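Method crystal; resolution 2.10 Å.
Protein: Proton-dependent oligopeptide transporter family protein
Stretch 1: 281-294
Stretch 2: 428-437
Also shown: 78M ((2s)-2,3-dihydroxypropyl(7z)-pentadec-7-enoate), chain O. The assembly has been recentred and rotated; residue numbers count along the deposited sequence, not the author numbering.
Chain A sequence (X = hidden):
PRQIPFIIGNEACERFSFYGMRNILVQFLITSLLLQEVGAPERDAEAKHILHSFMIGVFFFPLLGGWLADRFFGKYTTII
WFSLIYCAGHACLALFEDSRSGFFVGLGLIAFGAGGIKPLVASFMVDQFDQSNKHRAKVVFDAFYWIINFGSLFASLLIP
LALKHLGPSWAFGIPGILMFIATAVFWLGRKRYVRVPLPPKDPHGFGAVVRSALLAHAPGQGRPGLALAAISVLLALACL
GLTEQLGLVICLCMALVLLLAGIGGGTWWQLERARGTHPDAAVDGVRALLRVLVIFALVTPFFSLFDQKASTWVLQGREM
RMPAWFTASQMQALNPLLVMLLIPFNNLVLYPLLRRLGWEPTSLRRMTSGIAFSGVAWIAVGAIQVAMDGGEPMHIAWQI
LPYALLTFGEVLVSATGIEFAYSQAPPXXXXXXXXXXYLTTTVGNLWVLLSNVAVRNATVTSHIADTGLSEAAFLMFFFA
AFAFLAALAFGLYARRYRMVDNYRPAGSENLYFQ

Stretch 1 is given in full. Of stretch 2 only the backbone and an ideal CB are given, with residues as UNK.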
# COMPACT_ATOMS: atom_id res chain seq x y z
N ALA A 281 13.89 15.47 -23.19
CA ALA A 281 14.18 14.89 -21.87
C ALA A 281 12.88 14.78 -21.05
O ALA A 281 12.79 13.96 -20.13
CB ALA A 281 15.19 15.75 -21.12
N ALA A 282 11.87 15.62 -21.40
CA ALA A 282 10.53 15.65 -20.81
C ALA A 282 9.68 14.51 -21.41
O ALA A 282 9.03 13.79 -20.66
CB ALA A 282 9.87 17.00 -21.08
N VAL A 283 9.72 14.35 -22.76
CA VAL A 283 8.99 13.30 -23.50
C VAL A 283 9.52 11.90 -23.14
O VAL A 283 8.73 11.00 -22.85
CB VAL A 283 8.94 13.55 -25.03
CG1 VAL A 283 8.18 12.45 -25.77
CG2 VAL A 283 8.33 14.91 -25.35
N ASP A 284 10.88 11.73 -23.16
CA ASP A 284 11.57 10.49 -22.78
C ASP A 284 11.24 10.15 -21.33
O ASP A 284 11.03 8.99 -21.01
CB ASP A 284 13.09 10.62 -22.95
CG ASP A 284 13.60 10.82 -24.37
OD1 ASP A 284 12.79 10.72 -25.32
OD2 ASP A 284 14.81 11.10 -24.53
N GLY A 285 11.21 11.18 -20.48
CA GLY A 285 10.88 11.07 -19.06
C GLY A 285 9.49 10.53 -18.80
O GLY A 285 9.30 9.73 -17.88
N VAL A 286 8.51 10.92 -19.64
CA VAL A 286 7.12 10.45 -19.57
C VAL A 286 7.06 9.01 -20.12
O VAL A 286 6.30 8.20 -19.58
CB VAL A 286 6.11 11.44 -20.22
CG1 VAL A 286 4.71 10.84 -20.34
CG2 VAL A 286 6.06 12.75 -19.45
N ARG A 287 7.88 8.68 -21.16
CA ARG A 287 7.98 7.32 -21.71
C ARG A 287 8.49 6.36 -20.63
O ARG A 287 7.94 5.26 -20.47
CB ARG A 287 8.92 7.28 -22.93
CG ARG A 287 8.79 5.97 -23.71
CD ARG A 287 9.30 6.03 -25.14
NE ARG A 287 8.50 6.89 -26.03
CZ ARG A 287 7.34 6.54 -26.59
NH1 ARG A 287 6.80 5.36 -26.33
NH2 ARG A 287 6.71 7.38 -27.40
N ALA A 288 9.53 6.79 -19.88
CA ALA A 288 10.12 6.03 -18.78
C ALA A 288 9.08 5.81 -17.67
O ALA A 288 8.97 4.69 -17.16
CB ALA A 288 11.34 6.78 -18.25
N LEU A 289 8.29 6.86 -17.33
CA LEU A 289 7.22 6.80 -16.32
C LEU A 289 6.14 5.78 -16.70
O LEU A 289 5.65 5.08 -15.82
CB LEU A 289 6.57 8.19 -16.13
CG LEU A 289 6.72 8.93 -14.79
CD1 LEU A 289 6.49 8.02 -13.58
CD2 LEU A 289 8.04 9.65 -14.70
N LEU A 290 5.77 5.71 -17.99
CA LEU A 290 4.77 4.75 -18.47
C LEU A 290 5.27 3.31 -18.42
O LEU A 290 4.49 2.41 -18.11
CB LEU A 290 4.22 5.11 -19.85
CG LEU A 290 3.42 6.41 -19.93
CD1 LEU A 290 3.16 6.79 -21.37
CD2 LEU A 290 2.10 6.33 -19.09
N ARG A 291 6.56 3.09 -18.67
CA ARG A 291 7.18 1.77 -18.55
C ARG A 291 7.15 1.34 -17.08
O ARG A 291 6.89 0.17 -16.80
CB ARG A 291 8.61 1.79 -19.08
CG ARG A 291 8.68 1.87 -20.58
CD ARG A 291 10.08 1.53 -21.03
NE ARG A 291 10.34 1.97 -22.40
CZ ARG A 291 10.99 3.08 -22.72
NH1 ARG A 291 11.44 3.89 -21.76
NH2 ARG A 291 11.21 3.40 -23.99
N VAL A 292 7.36 2.29 -16.15
CA VAL A 292 7.31 2.10 -14.69
C VAL A 292 5.90 1.70 -14.26
O VAL A 292 5.74 0.80 -13.43
CB VAL A 292 7.84 3.34 -13.92
CG1 VAL A 292 7.29 3.42 -12.49
CG2 VAL A 292 9.36 3.37 -13.91
N LEU A 293 4.88 2.37 -14.83
CA LEU A 293 3.48 2.09 -14.56
C LEU A 293 3.14 0.62 -14.88
O LEU A 293 2.40 0.00 -14.12
CB LEU A 293 2.55 3.08 -15.32
CG LEU A 293 1.01 2.90 -15.17
CD1 LEU A 293 0.53 3.11 -13.73
CD2 LEU A 293 0.25 3.83 -16.11
N VAL A 294 3.74 0.06 -15.96
CA VAL A 294 3.55 -1.35 -16.32
C VAL A 294 4.19 -2.26 -15.25
O VAL A 294 3.53 -3.19 -14.78
CB VAL A 294 4.00 -1.70 -17.76
CG1 VAL A 294 3.82 -3.19 -18.05
CG2 VAL A 294 3.20 -0.88 -18.78
N UNK A 428 12.98 14.94 -11.11
CA UNK A 428 11.99 16.01 -11.00
C UNK A 428 10.56 15.45 -10.99
O UNK A 428 9.63 16.15 -10.56
CB UNK A 428 12.16 17.00 -12.15
N UNK A 429 10.37 14.21 -11.50
CA UNK A 429 9.07 13.53 -11.57
C UNK A 429 8.88 12.48 -10.46
O UNK A 429 8.02 11.61 -10.59
CB UNK A 429 8.92 12.86 -12.94
N UNK A 430 9.65 12.59 -9.34
CA UNK A 430 9.63 11.69 -8.17
C UNK A 430 8.26 11.60 -7.49
O UNK A 430 7.93 10.55 -6.91
CB UNK A 430 10.67 12.16 -7.15
N UNK A 431 7.51 12.70 -7.53
CA UNK A 431 6.18 12.80 -6.94
C UNK A 431 5.17 11.93 -7.66
O UNK A 431 4.29 11.34 -7.03
CB UNK A 431 5.71 14.25 -6.95
N UNK A 432 5.30 11.85 -9.00
CA UNK A 432 4.47 11.03 -9.89
C UNK A 432 4.75 9.54 -9.61
O UNK A 432 3.82 8.75 -9.55
CB UNK A 432 4.75 11.37 -11.36
N UNK A 433 6.05 9.18 -9.47
CA UNK A 433 6.48 7.81 -9.16
C UNK A 433 5.81 7.35 -7.86
O UNK A 433 5.24 6.27 -7.81
CB UNK A 433 8.00 7.73 -9.04
N UNK A 434 5.89 8.20 -6.83
CA UNK A 434 5.32 7.94 -5.52
C UNK A 434 3.80 7.79 -5.56
O UNK A 434 3.27 6.88 -4.93
CB UNK A 434 5.70 9.07 -4.56
N UNK A 435 3.11 8.65 -6.32
CA UNK A 435 1.66 8.56 -6.47
C UNK A 435 1.28 7.21 -7.07
O UNK A 435 0.39 6.55 -6.54
CB UNK A 435 1.13 9.70 -7.34
N UNK A 436 2.01 6.76 -8.12
CA UNK A 436 1.77 5.47 -8.77
C UNK A 436 2.07 4.30 -7.85
O UNK A 436 1.41 3.26 -7.97
CB UNK A 436 2.62 5.35 -10.04
N UNK A 437 3.10 4.44 -6.97
CA UNK A 437 3.47 3.40 -5.99
C UNK A 437 2.36 3.23 -4.96
O UNK A 437 1.99 2.10 -4.65
CB UNK A 437 4.79 3.75 -5.29
O21 78M O . 6.52 -1.31 -22.33
C20 78M O . 5.78 -0.11 -22.20
C18 78M O . 4.29 -0.37 -22.26
O19 78M O . 3.96 -1.01 -23.49
C17 78M O . 3.48 0.89 -22.10
O2 78M O . 2.15 0.46 -21.72
C1 78M O . 1.31 1.37 -21.22
O1 78M O . 1.53 2.55 -21.22
C2 78M O . 0.08 0.72 -20.66
C3 78M O . -0.09 0.96 -19.16
C4 78M O . -0.59 -0.27 -18.42
C5 78M O . -1.97 -0.13 -17.79
C6 78M O . -1.99 0.63 -16.46
C7 78M O . -2.17 -0.29 -15.29
C8 78M O . -3.23 -0.40 -14.52
C9 78M O . -3.39 -1.33 -13.35
C10 78M O . -3.94 -2.69 -13.80
C11 78M O . -3.21 -3.89 -13.23
C12 78M O . -3.22 -5.10 -14.16
C13 78M O . -2.36 -6.28 -13.72
C15 78M O . -2.25 -8.47 -12.49
C14 78M O . -2.99 -7.17 -12.66

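The two helices run nearly parallel, their axes crossing at -16° and coming no closer than 10.7 Å. What stretch 1 offers is almost wholly apolar: V286, L289, V292 and L293, with G285 leaving a low spot one turn before L289.

Position 428 lies before the helix, and its ideal CB has nothing of stretch 1 within 5.5 Å. Many residues would do; it is serine, S428, and it makes no contact here.

Position 429 sits at the N-cap, with phi/psi of -101/21. The CB points toward stretch 1 and lies 3.8 Å from L289 CD2, with the bare surface of G285 beyond. A long, flexible apolar chain suits this better than a short one. The residue is methionine: M429, with chi1 m and chi2 and chi3 both t, reaches along the glycine. Its SD packs 3.6 Å from L289 CD2 and lies 4.2 Å from G285 O, while its CE comes within 3.9 Å of V286 CG2.

Position 430 points away, and a polar or charged chain is acceptable; K430 extends clear of stretch 1. Position 431 is out of reach, and although a CB would fit, G431 has none.

Position 432 points toward stretch 1, its ideal CB 4.4 Å from L289 CD1. A modest apolar residue, Val, Ile or Leu, is the natural choice. It is V432, whose CG1 meets L289 CD1 at 3.9 Å.

Position 433 points sideways, yet its CA is the one paired with L289 in the register, 7.3 Å between the two CA atoms. Apolar residues of medium size suit this flank, and a beta-branched one can send a methyl back to the leucine. V433 does so, CG2 lying 3.8 Å from L289 CD1.

Positions 434 and 435 are out of reach and leave the choice open. They are M434 and S435, neither touching stretch 1.

Position 436 points toward stretch 1 where the CA atoms approach most closely, its CA 6.9 Å from L293 CA. Between L289 and L293 there is room for something broad, either aromatic or a large aliphatic. Phenylalanine fills it: F436, chi1 m, presents one face to L293 CD1, a CH-pi contact 3.9 Å from the ring centroid and 10° off the normal. At the ring edge, CE2 lies 4.1 Å from L289 O.

Position 437 is out of reach; it is W437.

With no hydrogen bond across the pair, the rule is shape: L289 is the knob, gripped by four residues of stretch 2.

Stretch 2 428-437: SMKGVVMSFW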
# COMPACT_ATOMS: atom_id res chain seq x y z
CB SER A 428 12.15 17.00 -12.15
OG SER A 428 11.94 16.34 -13.39
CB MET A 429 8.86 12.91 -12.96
CG MET A 429 8.55 13.92 -14.04
SD MET A 429 8.19 13.14 -15.63
CE MET A 429 8.08 14.58 -16.67
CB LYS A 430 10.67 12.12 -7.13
CG LYS A 430 12.07 11.56 -7.33
CD LYS A 430 13.01 12.18 -6.30
CE LYS A 430 14.46 12.13 -6.70
NZ LYS A 430 15.30 13.00 -5.85
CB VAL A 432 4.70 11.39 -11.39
CG1 VAL A 432 3.84 10.54 -12.32
CG2 VAL A 432 4.45 12.88 -11.64
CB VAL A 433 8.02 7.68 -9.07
CG1 VAL A 433 8.43 6.34 -8.45
CG2 VAL A 433 8.67 7.86 -10.44
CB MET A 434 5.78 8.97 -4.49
CG MET A 434 5.86 8.40 -3.11
SD MET A 434 7.13 7.10 -3.00
CE MET A 434 6.31 5.99 -1.97
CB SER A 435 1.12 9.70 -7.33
OG SER A 435 1.29 10.95 -6.68
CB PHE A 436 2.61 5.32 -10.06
CG PHE A 436 2.15 6.00 -11.33
CD1 PHE A 436 0.93 6.68 -11.39
CD2 PHE A 436 2.93 5.95 -12.49
CE1 PHE A 436 0.52 7.33 -12.55
CE2 PHE A 436 2.51 6.60 -13.67
CZ PHE A 436 1.31 7.28 -13.69
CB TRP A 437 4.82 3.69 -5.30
CG TRP A 437 5.34 2.56 -4.45
CD1 TRP A 437 5.63 2.62 -3.12
CD2 TRP A 437 5.69 1.24 -4.89
NE1 TRP A 437 6.15 1.41 -2.70
CE2 TRP A 437 6.19 0.54 -3.76
CE3 TRP A 437 5.65 0.57 -6.13
CZ2 TRP A 437 6.60 -0.80 -3.83
CZ3 TRP A 437 6.06 -0.76 -6.19
CH2 TRP A 437 6.54 -1.42 -5.05
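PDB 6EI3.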